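Local coordinates for protein 1A (PDB 6C3R), which suppresses antiviral RNA silencing in insect cells by inactivating host AGO2 and recruiting a cellular ubiquitin ligase complex that promotes its degradation, at residues L62-L65 against I66-S70; L83-K86 against F87-N90; W119-Q122 against W123-V126; D130-R133 against A134-K138. One frame throughout, in Å; residues are numbered along the deposited sequence.

Contact 1 (L62-L65 against I66-S70)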
loop_
_atom_site.group_PDB
_atom_site.type_symbol
_atom_site.label_atom_id
_atom_site.label_comp_id
_atom_site.label_asym_id
_atom_site.label_seq_id
_atom_site.Cartn_x
_atom_site.Cartn_y
_atom_site.Cartn_z
ATOM N N LEU A 62 0.414 11.691 9.415
ATOM C CA LEU A 62 -0.958 11.558 9.848
ATOM C C LEU A 62 -1.116 10.890 11.217
ATOM O O LEU A 62 -1.942 11.325 12.020
ATOM C CB LEU A 62 -1.759 10.780 8.792
ATOM C CG LEU A 62 -2.045 11.497 7.474
ATOM C CD1 LEU A 62 -2.670 10.568 6.463
ATOM C CD2 LEU A 62 -2.934 12.695 7.701
ATOM N N ARG A 63 -0.357 9.828 11.487
ATOM C CA ARG A 63 -0.364 9.236 12.824
ATOM C C ARG A 63 0.006 10.302 13.862
ATOM O O ARG A 63 -0.598 10.362 14.938
ATOM C CB ARG A 63 0.595 8.046 12.926
ATOM C CG ARG A 63 0.597 7.371 14.296
ATOM C CD ARG A 63 1.696 6.332 14.460
ATOM N NE ARG A 63 1.549 5.243 13.496
ATOM C CZ ARG A 63 2.321 5.006 12.429
ATOM N NH1 ARG A 63 3.377 5.747 12.120
ATOM N NH2 ARG A 63 2.032 3.972 11.660
ATOM N N LYS A 64 0.976 11.148 13.524
ATOM C CA LYS A 64 1.451 12.187 14.431
ATOM C C LYS A 64 0.350 13.213 14.711
ATOM O O LYS A 64 0.091 13.570 15.846
ATOM C CB LYS A 64 2.670 12.855 13.825
ATOM C CG LYS A 64 3.578 13.523 14.830
ATOM C CD LYS A 64 4.702 14.252 14.119
ATOM C CE LYS A 64 5.686 14.876 15.099
ATOM N NZ LYS A 64 6.627 15.839 14.433
ATOM N N LEU A 65 -0.320 13.659 13.658
ATOM C CA LEU A 65 -1.391 14.626 13.783
ATOM C C LEU A 65 -2.565 14.063 14.526
ATOM O O LEU A 65 -3.186 14.788 15.296
ATOM C CB LEU A 65 -1.865 15.102 12.397
ATOM C CG LEU A 65 -0.885 16.016 11.668
ATOM C CD1 LEU A 65 -1.227 16.088 10.184
ATOM C CD2 LEU A 65 -0.876 17.400 12.301
ATOM N N ILE A 66 -2.878 12.790 14.276
ATOM C CA ILE A 66 -3.990 12.147 14.931
ATOM C C ILE A 66 -3.717 12.084 16.423
ATOM O O ILE A 66 -4.634 12.206 17.218
ATOM C CB ILE A 66 -4.281 10.737 14.336
ATOM C CG1 ILE A 66 -4.927 10.881 12.950
ATOM C CG2 ILE A 66 -5.184 9.873 15.239
ATOM C CD1 ILE A 66 -4.726 9.679 12.037
ATOM N N PHE A 67 -2.455 11.920 16.812
ATOM C CA PHE A 67 -2.144 11.956 18.222
ATOM C C PHE A 67 -2.135 13.367 18.770
ATOM O O PHE A 67 -2.763 13.645 19.807
ATOM C CB PHE A 67 -0.813 11.329 18.562
ATOM C CG PHE A 67 -0.515 11.441 20.027
ATOM C CD1 PHE A 67 -1.130 10.575 20.925
ATOM C CD2 PHE A 67 0.282 12.472 20.522
ATOM C CE1 PHE A 67 -0.903 10.691 22.288
ATOM C CE2 PHE A 67 0.507 12.602 21.883
ATOM C CZ PHE A 67 -0.081 11.704 22.768
ATOM N N LEU A 68 -1.373 14.245 18.126
ATOM C CA LEU A 68 -1.207 15.588 18.663
ATOM C C LEU A 68 -2.548 16.314 18.777
ATOM O O LEU A 68 -2.787 16.998 19.749
ATOM C CB LEU A 68 -0.265 16.403 17.804
ATOM C CG LEU A 68 1.207 16.013 17.761
ATOM C CD1 LEU A 68 1.875 16.915 16.745
ATOM C CD2 LEU A 68 1.894 16.137 19.092
ATOM N N THR A 69 -3.427 16.140 17.798
ATOM C CA THR A 69 -4.751 16.759 17.854
ATOM C C THR A 69 -5.635 16.123 18.935
ATOM O O THR A 69 -6.516 16.797 19.463
ATOM C CB THR A 69 -5.496 16.707 16.502
ATOM O OG1 THR A 69 -5.621 15.352 16.078
ATOM C CG2 THR A 69 -4.776 17.526 15.435
ATOM N N SER A 70 -5.413 14.844 19.233
ATOM C CA SER A 70 -6.071 14.173 20.354
ATOM C C SER A 70 -5.569 14.609 21.739
ATOM O O SER A 70 -6.295 14.509 22.722
ATOM C CB SER A 70 -5.917 12.662 20.246
ATOM O OG SER A 70 -4.726 12.249 20.859
#

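Contact 2 (L83-K86 against F87-N90)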
loop_
_atom_site.group_PDB
_atom_site.type_symbol
_atom_site.label_atom_id
_atom_site.label_comp_id
_atom_site.label_asym_id
_atom_site.label_seq_id
_atom_site.Cartn_x
_atom_site.Cartn_y
_atom_site.Cartn_z
ATOM N N LEU A 83 -8.959 13.214 9.471
ATOM C CA LEU A 83 -7.557 12.789 9.498
ATOM C C LEU A 83 -7.454 11.271 9.590
ATOM O O LEU A 83 -6.689 10.653 8.886
ATOM C CB LEU A 83 -6.800 13.396 10.682
ATOM C CG LEU A 83 -6.494 14.893 10.733
ATOM C CD1 LEU A 83 -6.049 15.303 12.123
ATOM C CD2 LEU A 83 -5.434 15.240 9.711
ATOM N N VAL A 84 -8.252 10.670 10.444
ATOM C CA VAL A 84 -8.281 9.223 10.514
ATOM C C VAL A 84 -8.652 8.632 9.152
ATOM O O VAL A 84 -8.091 7.645 8.726
ATOM C CB VAL A 84 -9.239 8.726 11.622
ATOM C CG1 VAL A 84 -9.311 7.218 11.625
ATOM C CG2 VAL A 84 -8.755 9.216 12.978
ATOM N N TRP A 85 -9.622 9.238 8.495
ATOM C CA TRP A 85 -10.075 8.786 7.183
ATOM C C TRP A 85 -8.959 8.847 6.131
ATOM O O TRP A 85 -8.796 7.931 5.343
ATOM C CB TRP A 85 -11.313 9.594 6.751
ATOM C CG TRP A 85 -11.722 9.312 5.340
ATOM C CD1 TRP A 85 -11.769 10.202 4.304
ATOM C CD2 TRP A 85 -12.101 8.041 4.804
ATOM N NE1 TRP A 85 -12.149 9.562 3.160
ATOM C CE2 TRP A 85 -12.370 8.237 3.435
ATOM C CE3 TRP A 85 -12.242 6.752 5.349
ATOM C CZ2 TRP A 85 -12.776 7.187 2.596
ATOM C CZ3 TRP A 85 -12.641 5.710 4.523
ATOM C CH2 TRP A 85 -12.904 5.933 3.161
ATOM N N LYS A 86 -8.200 9.933 6.136
ATOM C CA LYS A 86 -7.003 10.044 5.288
ATOM C C LYS A 86 -5.922 9.011 5.583
ATOM O O LYS A 86 -5.255 8.546 4.667
ATOM C CB LYS A 86 -6.390 11.412 5.408
ATOM C CG LYS A 86 -7.155 12.475 4.672
ATOM C CD LYS A 86 -6.745 13.825 5.227
ATOM C CE LYS A 86 -7.239 14.965 4.374
ATOM N NZ LYS A 86 -7.197 16.204 5.204
ATOM N N PHE A 87 -5.720 8.702 6.858
ATOM C CA PHE A 87 -4.831 7.620 7.267
ATOM C C PHE A 87 -5.342 6.310 6.700
ATOM O O PHE A 87 -4.608 5.615 6.026
ATOM C CB PHE A 87 -4.729 7.530 8.793
ATOM C CG PHE A 87 -3.770 6.490 9.271
ATOM C CD1 PHE A 87 -4.193 5.185 9.485
ATOM C CD2 PHE A 87 -2.439 6.805 9.494
ATOM C CE1 PHE A 87 -3.310 4.190 9.906
ATOM C CE2 PHE A 87 -1.552 5.831 9.938
ATOM C CZ PHE A 87 -1.988 4.510 10.127
ATOM N N VAL A 88 -6.594 5.988 6.993
ATOM C CA VAL A 88 -7.263 4.793 6.486
ATOM C C VAL A 88 -7.168 4.709 4.952
ATOM O O VAL A 88 -6.836 3.664 4.429
ATOM C CB VAL A 88 -8.731 4.749 6.974
ATOM C CG1 VAL A 88 -9.599 3.839 6.129
ATOM C CG2 VAL A 88 -8.790 4.284 8.425
ATOM N N GLN A 89 -7.428 5.801 4.236
ATOM C CA GLN A 89 -7.226 5.823 2.777
ATOM C C GLN A 89 -5.781 5.481 2.384
ATOM O O GLN A 89 -5.546 4.674 1.494
ATOM C CB GLN A 89 -7.584 7.183 2.176
ATOM C CG GLN A 89 -9.073 7.408 2.000
ATOM C CD GLN A 89 -9.414 8.682 1.214
ATOM O OE1 GLN A 89 -10.595 8.941 0.934
ATOM N NE2 GLN A 89 -8.395 9.479 0.851
ATOM N N ASN A 90 -4.823 6.098 3.055
ATOM C CA ASN A 90 -3.427 5.877 2.742
ATOM C C ASN A 90 -2.884 4.514 3.215
ATOM O O ASN A 90 -1.874 4.040 2.706
ATOM C CB ASN A 90 -2.581 7.026 3.295
ATOM C CG ASN A 90 -1.308 7.257 2.496
ATOM O OD1 ASN A 90 -1.346 7.504 1.277
ATOM N ND2 ASN A 90 -0.171 7.199 3.174
#

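Contact 3 (W119-Q122 against W123-V126)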
loop_
_atom_site.group_PDB
_atom_site.type_symbol
_atom_site.label_atom_id
_atom_site.label_comp_id
_atom_site.label_asym_id
_atom_site.label_seq_id
_atom_site.Cartn_x
_atom_site.Cartn_y
_atom_site.Cartn_z
ATOM N N TRP A 119 -17.671 5.953 20.831
ATOM C CA TRP A 119 -17.086 6.011 19.489
ATOM C C TRP A 119 -16.037 4.911 19.268
ATOM O O TRP A 119 -16.054 4.264 18.239
ATOM C CB TRP A 119 -16.502 7.400 19.213
ATOM C CG TRP A 119 -16.099 7.598 17.795
ATOM C CD1 TRP A 119 -16.840 8.158 16.806
ATOM C CD2 TRP A 119 -14.844 7.230 17.199
ATOM N NE1 TRP A 119 -16.138 8.155 15.630
ATOM C CE2 TRP A 119 -14.913 7.590 15.838
ATOM C CE3 TRP A 119 -13.677 6.607 17.683
ATOM C CZ2 TRP A 119 -13.867 7.372 14.964
ATOM C CZ3 TRP A 119 -12.635 6.387 16.814
ATOM C CH2 TRP A 119 -12.730 6.764 15.467
ATOM N N PHE A 120 -15.140 4.710 20.224
ATOM C CA PHE A 120 -14.109 3.660 20.114
ATOM C C PHE A 120 -14.656 2.239 20.171
ATOM O O PHE A 120 -14.043 1.313 19.662
ATOM C CB PHE A 120 -13.008 3.831 21.175
ATOM C CG PHE A 120 -12.022 4.877 20.805
ATOM C CD1 PHE A 120 -11.073 4.622 19.832
ATOM C CD2 PHE A 120 -12.088 6.142 21.363
ATOM C CE1 PHE A 120 -10.186 5.605 19.445
ATOM C CE2 PHE A 120 -11.205 7.122 20.984
ATOM C CZ PHE A 120 -10.255 6.856 20.025
ATOM N N GLN A 121 -15.800 2.093 20.826
ATOM C CA GLN A 121 -16.528 0.832 20.871
ATOM C C GLN A 121 -17.147 0.509 19.481
ATOM O O GLN A 121 -17.117 -0.649 19.033
ATOM C CB GLN A 121 -17.579 0.906 21.992
ATOM C CG GLN A 121 -18.083 -0.439 22.468
ATOM C CD GLN A 121 -17.037 -1.221 23.236
ATOM O OE1 GLN A 121 -16.787 -0.947 24.413
ATOM N NE2 GLN A 121 -16.442 -2.234 22.582
ATOM N N GLN A 122 -17.666 1.529 18.790
ATOM C CA GLN A 122 -18.151 1.339 17.433
ATOM C C GLN A 122 -17.039 1.120 16.422
ATOM O O GLN A 122 -17.150 0.244 15.561
ATOM C CB GLN A 122 -19.001 2.490 16.969
ATOM C CG GLN A 122 -19.553 2.301 15.544
ATOM C CD GLN A 122 -20.287 0.969 15.266
ATOM O OE1 GLN A 122 -20.795 0.303 16.181
ATOM N NE2 GLN A 122 -20.362 0.599 13.976
ATOM N N TRP A 123 -15.983 1.924 16.500
ATOM C CA TRP A 123 -14.768 1.675 15.743
ATOM C C TRP A 123 -14.436 0.179 15.631
ATOM O O TRP A 123 -14.052 -0.279 14.555
ATOM C CB TRP A 123 -13.609 2.418 16.399
ATOM C CG TRP A 123 -12.248 1.913 16.016
ATOM C CD1 TRP A 123 -11.491 0.990 16.686
ATOM C CD2 TRP A 123 -11.493 2.303 14.881
ATOM N NE1 TRP A 123 -10.311 0.783 16.025
ATOM C CE2 TRP A 123 -10.290 1.579 14.909
ATOM C CE3 TRP A 123 -11.708 3.210 13.845
ATOM C CZ2 TRP A 123 -9.300 1.738 13.932
ATOM C CZ3 TRP A 123 -10.724 3.369 12.871
ATOM C CH2 TRP A 123 -9.540 2.630 12.919
ATOM N N LYS A 124 -14.565 -0.569 16.737
ATOM C CA LYS A 124 -14.191 -1.993 16.762
ATOM C C LYS A 124 -15.058 -2.896 15.885
ATOM O O LYS A 124 -14.626 -3.972 15.487
ATOM C CB LYS A 124 -14.248 -2.554 18.185
ATOM C CG LYS A 124 -13.147 -2.089 19.108
ATOM C CD LYS A 124 -13.165 -2.880 20.400
ATOM C CE LYS A 124 -12.534 -4.251 20.236
ATOM N NZ LYS A 124 -12.325 -4.866 21.573
ATOM N N LEU A 125 -16.283 -2.465 15.624
ATOM C CA LEU A 125 -17.251 -3.257 14.893
ATOM C C LEU A 125 -17.310 -2.991 13.392
ATOM O O LEU A 125 -18.099 -3.637 12.693
ATOM C CB LEU A 125 -18.632 -3.013 15.497
ATOM C CG LEU A 125 -18.753 -3.364 16.983
ATOM C CD1 LEU A 125 -20.009 -2.750 17.581
ATOM C CD2 LEU A 125 -18.705 -4.874 17.146
ATOM N N VAL A 126 -16.491 -2.058 12.896
ATOM C CA VAL A 126 -16.441 -1.721 11.460
ATOM C C VAL A 126 -15.984 -2.963 10.704
ATOM O O VAL A 126 -14.995 -3.588 11.092
ATOM C CB VAL A 126 -15.514 -0.496 11.166
ATOM C CG1 VAL A 126 -15.344 -0.258 9.673
ATOM C CG2 VAL A 126 -16.069 0.764 11.821
#

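Contact 4 (D130-R133 against A134-K138)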
loop_
_atom_site.group_PDB
_atom_site.type_symbol
_atom_site.label_atom_id
_atom_site.label_comp_id
_atom_site.label_asym_id
_atom_site.label_seq_id
_atom_site.Cartn_x
_atom_site.Cartn_y
_atom_site.Cartn_z
ATOM N N ASP A 130 -16.859 0.358 3.045
ATOM C CA ASP A 130 -18.061 1.155 2.856
ATOM C C ASP A 130 -18.641 1.635 4.175
ATOM O O ASP A 130 -19.059 2.795 4.284
ATOM C CB ASP A 130 -19.087 0.354 2.068
ATOM C CG ASP A 130 -18.560 -0.065 0.716
ATOM O OD1 ASP A 130 -18.548 0.804 -0.176
ATOM O OD2 ASP A 130 -18.122 -1.234 0.559
ATOM N N GLU A 131 -18.642 0.749 5.174
ATOM C CA GLU A 131 -19.035 1.124 6.537
ATOM C C GLU A 131 -18.082 2.143 7.153
ATOM O O GLU A 131 -18.513 3.108 7.782
ATOM C CB GLU A 131 -19.086 -0.099 7.454
ATOM C CG GLU A 131 -19.676 0.209 8.832
ATOM C CD GLU A 131 -19.580 -0.951 9.787
ATOM O OE1 GLU A 131 -19.205 -2.064 9.357
ATOM O OE2 GLU A 131 -19.860 -0.734 10.987
ATOM N N CYS A 132 -16.790 1.875 6.997
ATOM C CA CYS A 132 -15.730 2.779 7.418
ATOM C C CYS A 132 -15.855 4.198 6.869
ATOM O O CYS A 132 -15.684 5.161 7.600
ATOM C CB CYS A 132 -14.382 2.213 6.997
ATOM S SG CYS A 132 -13.040 3.194 7.650
ATOM N N ARG A 133 -16.145 4.324 5.581
ATOM C CA ARG A 133 -16.343 5.636 4.971
ATOM C C ARG A 133 -17.526 6.374 5.598
ATOM O O ARG A 133 -17.455 7.584 5.819
ATOM C CB ARG A 133 -16.506 5.513 3.447
ATOM C CG ARG A 133 -16.795 6.835 2.735
ATOM C CD ARG A 133 -16.486 6.801 1.236
ATOM N NE ARG A 133 -17.156 5.698 0.523
ATOM C CZ ARG A 133 -16.570 4.587 0.044
ATOM N NH1 ARG A 133 -15.256 4.359 0.168
ATOM N NH2 ARG A 133 -17.315 3.675 -0.579
ATOM N N ALA A 134 -18.598 5.649 5.893
ATOM C CA ALA A 134 -19.788 6.251 6.484
ATOM C C ALA A 134 -19.537 6.674 7.926
ATOM O O ALA A 134 -19.902 7.780 8.345
ATOM C CB ALA A 134 -20.955 5.278 6.409
ATOM N N PHE A 135 -18.894 5.777 8.667
ATOM C CA PHE A 135 -18.485 6.019 10.046
ATOM C C PHE A 135 -17.606 7.250 10.219
ATOM O O PHE A 135 -17.825 8.032 11.145
ATOM C CB PHE A 135 -17.754 4.799 10.602
ATOM C CG PHE A 135 -17.412 4.906 12.067
ATOM C CD1 PHE A 135 -18.416 5.043 13.020
ATOM C CD2 PHE A 135 -16.094 4.845 12.492
ATOM C CE1 PHE A 135 -18.107 5.135 14.358
ATOM C CE2 PHE A 135 -15.780 4.933 13.831
ATOM C CZ PHE A 135 -16.789 5.075 14.771
ATOM N N LEU A 136 -16.623 7.415 9.349
ATOM C CA LEU A 136 -15.715 8.575 9.415
ATOM C C LEU A 136 -16.135 9.845 8.630
ATOM O O LEU A 136 -15.394 10.834 8.642
ATOM C CB LEU A 136 -14.294 8.158 9.001
ATOM C CG LEU A 136 -13.642 7.018 9.795
ATOM C CD1 LEU A 136 -12.298 6.670 9.163
ATOM C CD2 LEU A 136 -13.484 7.354 11.280
ATOM N N ARG A 137 -17.300 9.838 7.976
ATOM C CA ARG A 137 -17.742 11.022 7.224
ATOM C C ARG A 137 -17.954 12.225 8.134
ATOM O O ARG A 137 -18.530 12.104 9.216
ATOM C CB ARG A 137 -19.024 10.772 6.430
ATOM C CG ARG A 137 -19.459 12.003 5.638
ATOM C CD ARG A 137 -20.306 11.688 4.417
ATOM N NE ARG A 137 -19.521 11.301 3.236
ATOM C CZ ARG A 137 -19.362 10.059 2.757
ATOM N NH1 ARG A 137 -19.934 8.998 3.344
ATOM N NH2 ARG A 137 -18.614 9.875 1.667
ATOM N N LYS A 138 -17.487 13.381 7.672
ATOM C CA LYS A 138 -17.542 14.606 8.451
ATOM C C LYS A 138 -18.953 15.169 8.546
ATOM O O LYS A 138 -19.340 16.047 7.773
ATOM C CB LYS A 138 -16.618 15.667 7.856
ATOM C CG LYS A 138 -15.148 15.302 7.879
ATOM C CD LYS A 138 -14.273 16.548 7.818
ATOM C CE LYS A 138 -14.487 17.354 6.546
ATOM N NZ LYS A 138 -13.692 18.609 6.566
#

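Contact 1 (L62-L65 against I66-S70)
Leu62 passes its carbonyl to the next turn of the helix, where Ile66 N donates to Leu62 O over 2.8 Å. The side chain of Ile66 gathers over the same oxygen: its CG1 lies beside its own backbone N (chi1 -73°), which brings CG1 to 3.2 Å from Leu62 O. Arg63 repeats the backbone bond to Phe67 N at 3.1 Å, but its side chain makes no close approach to the next turn, and NE donates to the carbonyl of Leu105. At Lys64 the bond from Leu68 N to Lys64 O is the straightest of the series, 173° at the hydrogen. Here the side chains also approach each other, with Lys64 CG 4.3 Å from Leu68 CD1, on an exposed flank of the helix. Leu65 O carries a double load. Thr69 N reaches it from one face of the carbonyl plane and Thr69 OG1, at 2.6 Å from Leu65 O, from the other. The hydroxyl gets there because chi1 of 58° sets OG1 between the backbone N and the carbonyl carbon, folding it back on the preceding turn. These i to i+4 links belong to the C-terminal half of helix 53-70. Leu62 and Ile66 face helix 77-90, resting on Lys86, Leu83 and Phe87, while Ile66, Phe67 and Ser70 touch strand 104-108, so the helix packs against both elements.

Contact 2 (L83-K86 against F87-N90)
From Leu83 O to Phe87 N and onward to Asn90 N, four successive i to i+4 hydrogen bonds carry the backbone through two turns of helix 77-90, the straightest being Val88 N to Val84 O at 2.8 Å and 177°. The side chains add a tryptophan–glutamine pair one turn apart. Trp85 sends its ring along the helix toward Gln89, CG lying opposite the backbone N (chi1 172°), and the glutamine answers by slanting across the indole. Gln89 CG sits over a face of the ring system, 4.0 Å from the centroid of the six-membered ring of Trp85, in a CH-pi contact offset toward the rim. The amide plane stands 68° from that of the ring, rather than stacking flat upon it. Val88 comes in at about a right angle to Trp85, its CG1 3.9 Å from Trp85 CZ3, while its other methyl, CG2, lies 4.4 Å from CG1 of Val84. Lys86 points elsewhere, its ammonium bound to the hydroxyl of Tyr97 of the second subunit. Val84, Trp85 and Val88 form an apolar ridge spaced i, i+1, i+4, the pattern of an amphipathic helix, and it packs on helix 129-136.

Contact 3 (W119-Q122 against W123-V126)
Trp119 and Trp123, one helical turn apart, make up the close-packed side of this contact. The two indoles cross obliquely, with Trp119 CH2 4.0 Å from Trp123 CE3, and in the backbone Trp123 N donates to Trp119 O at 2.9 Å in an almost straight bond of 178°. Both rings swing to the same flank because each has CG opposite its backbone N (chi1 -170° in Trp119 and 161° in Trp123). Phe120 joins the cluster through its ring, over whose centre CE3 of Trp119 stands; its carbonyl oxygen lies at the edge of the Trp123 ring. Further aromatic rings meet the group. Phe28 meets both Trp123 and Phe120 edge-to-face, Phe135 stacks on Trp119, and the indole nitrogen of Trp123 is bound by the carbonyl of Leu21.

The other flank is looser and partly open to solvent. Gln122, bent at chi2, crosses Leu125 at about a right angle and offers OE1 at 3.4 Å to Leu125 CD1, a van der Waals touch between a polar atom and a methyl. The backbone slackens here too: Lys124 N reaches Gln121 O only in a weak bond of 3.4 Å. Leu125 N, at 2.8 Å from Gln122 O, approaches from above the carbonyl plane. With these i to i+3 bonds the regular helical pattern gives out, and a type I beta turn from Trp123 to Val126 leads toward helix 129-136. The whole is a helix C-terminus unwinding into a turn, with an aromatic cluster on its buried face.

Contact 4 (D130-R133 against A134-K138)
Chi1 near 180° in both Arg133 (177°) and Arg137 (-179°), followed by a bend at chi3 in each, lays the two arginine side chains alongside one another and pointing the same way. They lie on the C-terminal part of the amphipathic alpha-helix 129-136, Arg137 just where the chain leaves it. The contact between them is made by the aliphatic part of one and the guanidinium of the other: Arg137 NH2 lies 3.7 Å from Arg133 CG. The two guanidinium planes are 65° apart and do not stack, and the like charges stay separate, Arg133 NE being 4.6 Å from Arg137 NH2. The positive charge of Arg133 is probably eased by Asp130, one turn earlier, in a salt bridge from Arg133 NH2 to Asp130 OD1 of 3.2 Å. Arg133 is involved in inhibiting host stress granule formation, and its aliphatic stem packs on Trp85 of helix 77-90.

The apolar side chains go to two neighbours: Cys132 and Leu136 to helix 77-90, where they touch Val88, Val84 and Trp85, and Phe135 toward helix 117-123. In the backbone, the first bond, Ala134 N to Asp130 O, is weak at 3.3 Å; the next, Phe135 N to Glu131 O, is 2.8 Å and close to linear. Leu136 N follows with a bond of 3.0 Å to Cys132 O. The side chains of this last pair also meet, Cys132 SG lying 3.9 Å from Leu136 CD1.

Four local contacts, three along helices and one where a helix runs into a turn, illustrate how a small fold is knit by packing turn upon turn. Contact 2 is the hub, touching each of the others. Leu62 CD1 of contact 1 meets Phe87 N at 3.6 Å, Trp85 CH2 meets Arg133 CB of contact 4 at 3.6 Å, and Val84 CG1 approaches Trp123 CZ3 of contact 3 at 4.3 Å. Contacts 3 and 4, on successive helices, are joined by Gln122 CG and Phe135 CE1, 3.4 Å apart. Contacts 1 and 3 do not touch, their centres about 19 Å apart. Arg133, involved in inhibiting host stress granule formation, belongs to contact 4 and borders contact 2.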